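Local coordinates for putative glycosyltransferase (Mannosyltransferase) involved in glycosylating the PBCV-1 major capsid protein (Paramecium bursaria Chlorella virus 1, PDB 2P6W) that probably acts as a manganese-binding glycosyltransferase using a UDP-sugar donor, as the N-terminal domain of a larger protein thought to glycosylate the viral major capsid protein, at residues V171-A183 with H187-T199. Numbering follows the deposited sequence.
Sequences VHDPYTLNCIVKA and HVKDALFVHMCGT. With MN (manganese (II) ion), chain B.
Tyr175 and His187 form an offset stack, planes 14° apart, at one end of a short parallel strand pair that carries the metal-binding histidine of this GT-A-type domain. The His187 ring lies over one face of the tyrosine, with Pro174 on the opposite face, and the Tyr175 CB in turn sits above the imidazole, 3.6 Å from His187 ND1. A water donates to both Tyr175 O and His187 O, joining the two backbones beside the stack. The next carbonyl, Thr176 O, is gripped twice, by Leu192 N at 2.8 Å and by Phe193 N at 3.0 Å. Leu177 sends CD2 against Phe193 CD2 and Leu192 CD2, while its buried carbonyl O meets the phenylalanine ring at the edge and has no hydrogen-bond partner.

With CG anti to the backbone N (chi1 -168°), Asn178 runs beside His195, its ND2 held by Asn121. His195 ND1 donates to a lone pair of Asn178 OD1 (2.7 Å), the oxygen tilted 16° from the ring plane, and NE2 binds the manganese at 2.3 Å alongside Asp80 and Asp82 of the DxD motif; together these bonds set the imidazole's rotation.

Strands 179-180 and 193-195 then pair through Cys179 N to Phe193 O, His195 N to Cys179 O, and Val181 N to His195 O; strand 83-85 flanks 193-195 on its other side. On one face, Cys179 packs CB on Ala191 CB and SG against His187 CB. On the other, Ile180 CG2 touches Cys197 CB, which itself lies over the centre of the His195 ring; Cys197 and Gly198 bind UDP, placing nucleotide and metal ligands side by side. Farther on, the Lys182 chain crosses Thr199, CE 3.8 Å from Thr199 CG2.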
loop_
_atom_site.group_PDB
_atom_site.type_symbol
_atom_site.label_atom_id
_atom_site.label_comp_id
_atom_site.label_asym_id
_atom_site.label_seq_id
_atom_site.Cartn_x
_atom_site.Cartn_y
_atom_site.Cartn_z
ATOM N N VAL A 171 3.461 2.094 -13.862
ATOM C CA VAL A 171 2.629 3.093 -13.183
ATOM C C VAL A 171 1.280 3.070 -13.876
ATOM O O VAL A 171 1.190 3.376 -15.071
ATOM C CB VAL A 171 3.245 4.520 -13.231
ATOM C CG1 VAL A 171 2.364 5.504 -12.479
ATOM C CG2 VAL A 171 4.645 4.525 -12.613
ATOM N N HIS A 172 0.272 2.665 -13.112
ATOM C CA HIS A 172 -1.089 2.459 -13.591
ATOM C C HIS A 172 -1.979 3.633 -13.185
ATOM O O HIS A 172 -1.696 4.335 -12.215
ATOM C CB HIS A 172 -1.689 1.223 -12.933
ATOM C CG HIS A 172 -1.053 -0.070 -13.342
ATOM N ND1 HIS A 172 -0.072 -0.687 -12.599
ATOM C CD2 HIS A 172 -1.295 -0.883 -14.397
ATOM C CE1 HIS A 172 0.262 -1.827 -13.176
ATOM N NE2 HIS A 172 -0.462 -1.970 -14.268
ATOM N N ASP A 173 -3.080 3.794 -13.911
ATOM C CA ASP A 173 -4.193 4.626 -13.447
ATOM C C ASP A 173 -4.615 4.122 -12.081
ATOM O O ASP A 173 -4.551 2.915 -11.819
ATOM C CB ASP A 173 -5.380 4.520 -14.397
ATOM C CG ASP A 173 -5.156 5.266 -15.719
ATOM O OD1 ASP A 173 -4.312 6.192 -15.786
ATOM O OD2 ASP A 173 -5.844 4.911 -16.697
ATOM N N PRO A 174 -5.028 5.039 -11.191
ATOM C CA PRO A 174 -5.392 4.656 -9.836
ATOM C C PRO A 174 -6.876 4.396 -9.553
ATOM O O PRO A 174 -7.248 4.156 -8.394
ATOM C CB PRO A 174 -4.952 5.887 -9.044
ATOM C CG PRO A 174 -5.353 7.024 -9.967
ATOM C CD PRO A 174 -5.017 6.505 -11.360
ATOM N N TYR A 175 -7.717 4.456 -10.581
ATOM C CA TYR A 175 -9.167 4.589 -10.362
ATOM C C TYR A 175 -9.807 3.444 -9.604
ATOM O O TYR A 175 -10.785 3.665 -8.892
ATOM C CB TYR A 175 -9.925 4.850 -11.669
ATOM C CG TYR A 175 -9.286 5.936 -12.483
ATOM C CD1 TYR A 175 -8.962 7.176 -11.907
ATOM C CD2 TYR A 175 -8.943 5.715 -13.820
ATOM C CE1 TYR A 175 -8.340 8.176 -12.664
ATOM C CE2 TYR A 175 -8.331 6.704 -14.578
ATOM C CZ TYR A 175 -8.035 7.934 -13.995
ATOM O OH TYR A 175 -7.407 8.921 -14.742
ATOM N N THR A 176 -9.250 2.245 -9.752
ATOM C CA THR A 176 -9.784 1.089 -9.036
ATOM C C THR A 176 -8.883 0.603 -7.904
ATOM O O THR A 176 -9.398 0.039 -6.928
ATOM C CB THR A 176 -10.057 -0.102 -9.960
ATOM O OG1 THR A 176 -8.844 -0.480 -10.616
ATOM C CG2 THR A 176 -11.133 0.255 -11.002
ATOM N N LEU A 177 -7.564 0.788 -8.037
ATOM C CA LEU A 177 -6.629 0.195 -7.070
ATOM C C LEU A 177 -5.960 1.161 -6.073
ATOM O O LEU A 177 -5.337 0.724 -5.111
ATOM C CB LEU A 177 -5.576 -0.672 -7.767
ATOM C CG LEU A 177 -6.187 -1.916 -8.437
ATOM C CD1 LEU A 177 -5.218 -2.523 -9.420
ATOM C CD2 LEU A 177 -6.635 -2.984 -7.415
ATOM N N ASN A 178 -6.076 2.460 -6.314
ATOM C CA ASN A 178 -5.606 3.436 -5.325
ATOM C C ASN A 178 -6.526 4.640 -5.451
ATOM O O ASN A 178 -6.114 5.736 -5.832
ATOM C CB ASN A 178 -4.136 3.792 -5.550
ATOM C CG ASN A 178 -3.533 4.574 -4.387
ATOM O OD1 ASN A 178 -4.243 5.039 -3.482
ATOM N ND2 ASN A 178 -2.199 4.711 -4.390
ATOM N N CYS A 179 -7.805 4.389 -5.171
ATOM C CA CYS A 179 -8.835 5.367 -5.475
ATOM C C CYS A 179 -8.970 6.379 -4.348
ATOM O O CYS A 179 -9.749 6.200 -3.398
ATOM C CB CYS A 179 -10.160 4.661 -5.782
ATOM S SG CYS A 179 -11.374 5.845 -6.388
ATOM N N ILE A 180 -8.166 7.439 -4.449
ATOM C CA ILE A 180 -8.161 8.524 -3.471
ATOM C C ILE A 180 -9.546 9.172 -3.400
ATOM O O ILE A 180 -10.097 9.604 -4.420
ATOM C CB ILE A 180 -7.058 9.554 -3.816
ATOM C CG1 ILE A 180 -5.666 8.911 -3.662
ATOM C CG2 ILE A 180 -7.184 10.798 -2.942
ATOM C CD1 ILE A 180 -4.520 9.764 -4.182
ATOM N N VAL A 181 -10.132 9.190 -2.200
ATOM C CA VAL A 181 -11.539 9.557 -2.067
ATOM C C VAL A 181 -11.836 10.983 -2.506
ATOM O O VAL A 181 -12.779 11.206 -3.245
ATOM C CB VAL A 181 -12.081 9.329 -0.650
ATOM C CG1 VAL A 181 -11.100 9.778 0.374
ATOM C CG2 VAL A 181 -13.417 10.044 -0.453
ATOM N N LYS A 182 -11.036 11.940 -2.055
ATOM C CA LYS A 182 -11.336 13.332 -2.404
ATOM C C LYS A 182 -11.072 13.669 -3.873
ATOM O O LYS A 182 -11.718 14.562 -4.436
ATOM C CB LYS A 182 -10.585 14.289 -1.473
ATOM C CG LYS A 182 -11.280 14.400 -0.101
ATOM C CD LYS A 182 -10.512 15.287 0.849
ATOM C CE LYS A 182 -11.357 15.658 2.062
ATOM N NZ LYS A 182 -10.703 16.715 2.895
ATOM N N ALA A 183 -10.122 12.953 -4.475
ATOM C CA ALA A 183 -9.662 13.238 -5.833
ATOM C C ALA A 183 -10.501 12.576 -6.926
ATOM O O ALA A 183 -10.676 13.151 -8.021
ATOM C CB ALA A 183 -8.220 12.808 -5.972
ATOM N N HIS A 187 -15.306 7.609 -8.856
ATOM C CA HIS A 187 -14.797 6.264 -9.093
ATOM C C HIS A 187 -14.896 5.398 -7.847
ATOM O O HIS A 187 -14.737 4.173 -7.935
ATOM C CB HIS A 187 -13.332 6.294 -9.550
ATOM C CG HIS A 187 -13.121 6.882 -10.913
ATOM N ND1 HIS A 187 -13.270 6.154 -12.075
ATOM C CD2 HIS A 187 -12.727 8.121 -11.296
ATOM C CE1 HIS A 187 -12.997 6.924 -13.114
ATOM N NE2 HIS A 187 -12.659 8.121 -12.667
ATOM N N VAL A 188 -15.121 6.020 -6.690
ATOM C CA VAL A 188 -15.147 5.300 -5.405
ATOM C C VAL A 188 -16.097 4.103 -5.435
ATOM O O VAL A 188 -15.728 3.006 -5.016
ATOM C CB VAL A 188 -15.505 6.223 -4.214
ATOM C CG1 VAL A 188 -15.763 5.391 -2.952
ATOM C CG2 VAL A 188 -14.379 7.228 -3.954
ATOM N N LYS A 189 -17.298 4.319 -5.966
ATOM C CA LYS A 189 -18.319 3.268 -6.093
ATOM C C LYS A 189 -17.816 1.972 -6.743
ATOM O O LYS A 189 -18.236 0.876 -6.353
ATOM C CB LYS A 189 -19.542 3.816 -6.865
ATOM C CG LYS A 189 -19.302 4.087 -8.367
ATOM C CD LYS A 189 -20.502 4.755 -9.064
ATOM C CE LYS A 189 -20.285 4.836 -10.566
ATOM N NZ LYS A 189 -21.259 5.747 -11.247
ATOM N N ASP A 190 -16.940 2.102 -7.737
ATOM C CA ASP A 190 -16.509 0.966 -8.546
ATOM C C ASP A 190 -15.097 0.510 -8.219
ATOM O O ASP A 190 -14.569 -0.393 -8.873
ATOM C CB ASP A 190 -16.611 1.307 -10.036
ATOM C CG ASP A 190 -18.052 1.384 -10.522
ATOM O OD1 ASP A 190 -18.933 0.697 -9.946
ATOM O OD2 ASP A 190 -18.291 2.137 -11.484
ATOM N N ALA A 191 -14.479 1.137 -7.213
ATOM C CA ALA A 191 -13.093 0.810 -6.874
ATOM C C ALA A 191 -13.000 -0.527 -6.143
ATOM O O ALA A 191 -13.999 -1.025 -5.630
ATOM C CB ALA A 191 -12.491 1.923 -6.011
ATOM N N LEU A 192 -11.801 -1.099 -6.099
ATOM C CA LEU A 192 -11.517 -2.183 -5.175
ATOM C C LEU A 192 -10.920 -1.575 -3.904
ATOM O O LEU A 192 -11.449 -1.789 -2.815
ATOM C CB LEU A 192 -10.535 -3.186 -5.772
ATOM C CG LEU A 192 -10.121 -4.312 -4.811
ATOM C CD1 LEU A 192 -11.347 -5.132 -4.341
ATOM C CD2 LEU A 192 -9.064 -5.203 -5.527
ATOM N N PHE A 193 -9.813 -0.835 -4.056
ATOM C CA PHE A 193 -9.141 -0.187 -2.910
ATOM C C PHE A 193 -9.418 1.315 -2.871
ATOM O O PHE A 193 -9.099 2.041 -3.811
ATOM C CB PHE A 193 -7.623 -0.443 -2.962
ATOM C CG PHE A 193 -7.262 -1.902 -2.877
ATOM C CD1 PHE A 193 -7.830 -2.708 -1.895
ATOM C CD2 PHE A 193 -6.366 -2.473 -3.780
ATOM C CE1 PHE A 193 -7.511 -4.069 -1.796
ATOM C CE2 PHE A 193 -6.041 -3.810 -3.690
ATOM C CZ PHE A 193 -6.622 -4.616 -2.697
ATOM N N VAL A 194 -10.031 1.759 -1.774
ATOM C CA VAL A 194 -10.414 3.147 -1.613
ATOM C C VAL A 194 -9.442 3.786 -0.614
ATOM O O VAL A 194 -9.212 3.254 0.469
ATOM C CB VAL A 194 -11.865 3.268 -1.103
ATOM C CG1 VAL A 194 -12.232 4.734 -0.889
ATOM C CG2 VAL A 194 -12.839 2.606 -2.084
ATOM N N HIS A 195 -8.868 4.932 -0.961
ATOM C CA HIS A 195 -7.762 5.461 -0.181
ATOM C C HIS A 195 -8.144 6.806 0.461
ATOM O O HIS A 195 -8.371 7.782 -0.233
ATOM C CB HIS A 195 -6.528 5.580 -1.083
ATOM C CG HIS A 195 -5.298 6.086 -0.395
ATOM N ND1 HIS A 195 -4.115 6.319 -1.073
ATOM C CD2 HIS A 195 -5.055 6.394 0.906
ATOM C CE1 HIS A 195 -3.200 6.747 -0.216
ATOM N NE2 HIS A 195 -3.746 6.810 0.988
ATOM N N MET A 196 -8.285 6.818 1.781
ATOM C CA MET A 196 -8.627 8.054 2.502
ATOM C C MET A 196 -7.389 8.925 2.717
ATOM O O MET A 196 -6.994 9.211 3.849
ATOM C CB MET A 196 -9.301 7.713 3.840
ATOM C CG MET A 196 -10.576 6.873 3.724
ATOM S SD MET A 196 -11.233 6.471 5.373
ATOM C CE MET A 196 -9.912 5.434 6.013
ATOM N N CYS A 197 -6.806 9.381 1.617
ATOM C CA CYS A 197 -5.513 10.046 1.643
ATOM C C CYS A 197 -5.616 11.492 2.119
ATOM O O CYS A 197 -6.519 12.220 1.702
ATOM C CB CYS A 197 -4.931 9.995 0.237
ATOM S SG CYS A 197 -3.237 10.536 0.091
ATOM N N GLY A 198 -4.716 11.886 3.025
ATOM C CA GLY A 198 -4.552 13.295 3.403
ATOM C C GLY A 198 -5.540 13.835 4.414
ATOM O O GLY A 198 -5.496 15.028 4.756
ATOM N N THR A 199 -6.402 12.969 4.927
ATOM C CA THR A 199 -7.446 13.406 5.857
ATOM C C THR A 199 -7.064 13.071 7.298
ATOM O O THR A 199 -6.134 12.298 7.538
ATOM C CB THR A 199 -8.795 12.762 5.495
ATOM O OG1 THR A 199 -8.633 11.344 5.445
ATOM C CG2 THR A 199 -9.249 13.241 4.108
HETATM MN MN MN B . -2.453 6.966 2.907
HETATM O O HOH W 1 -13.221 2.684 -9.708
#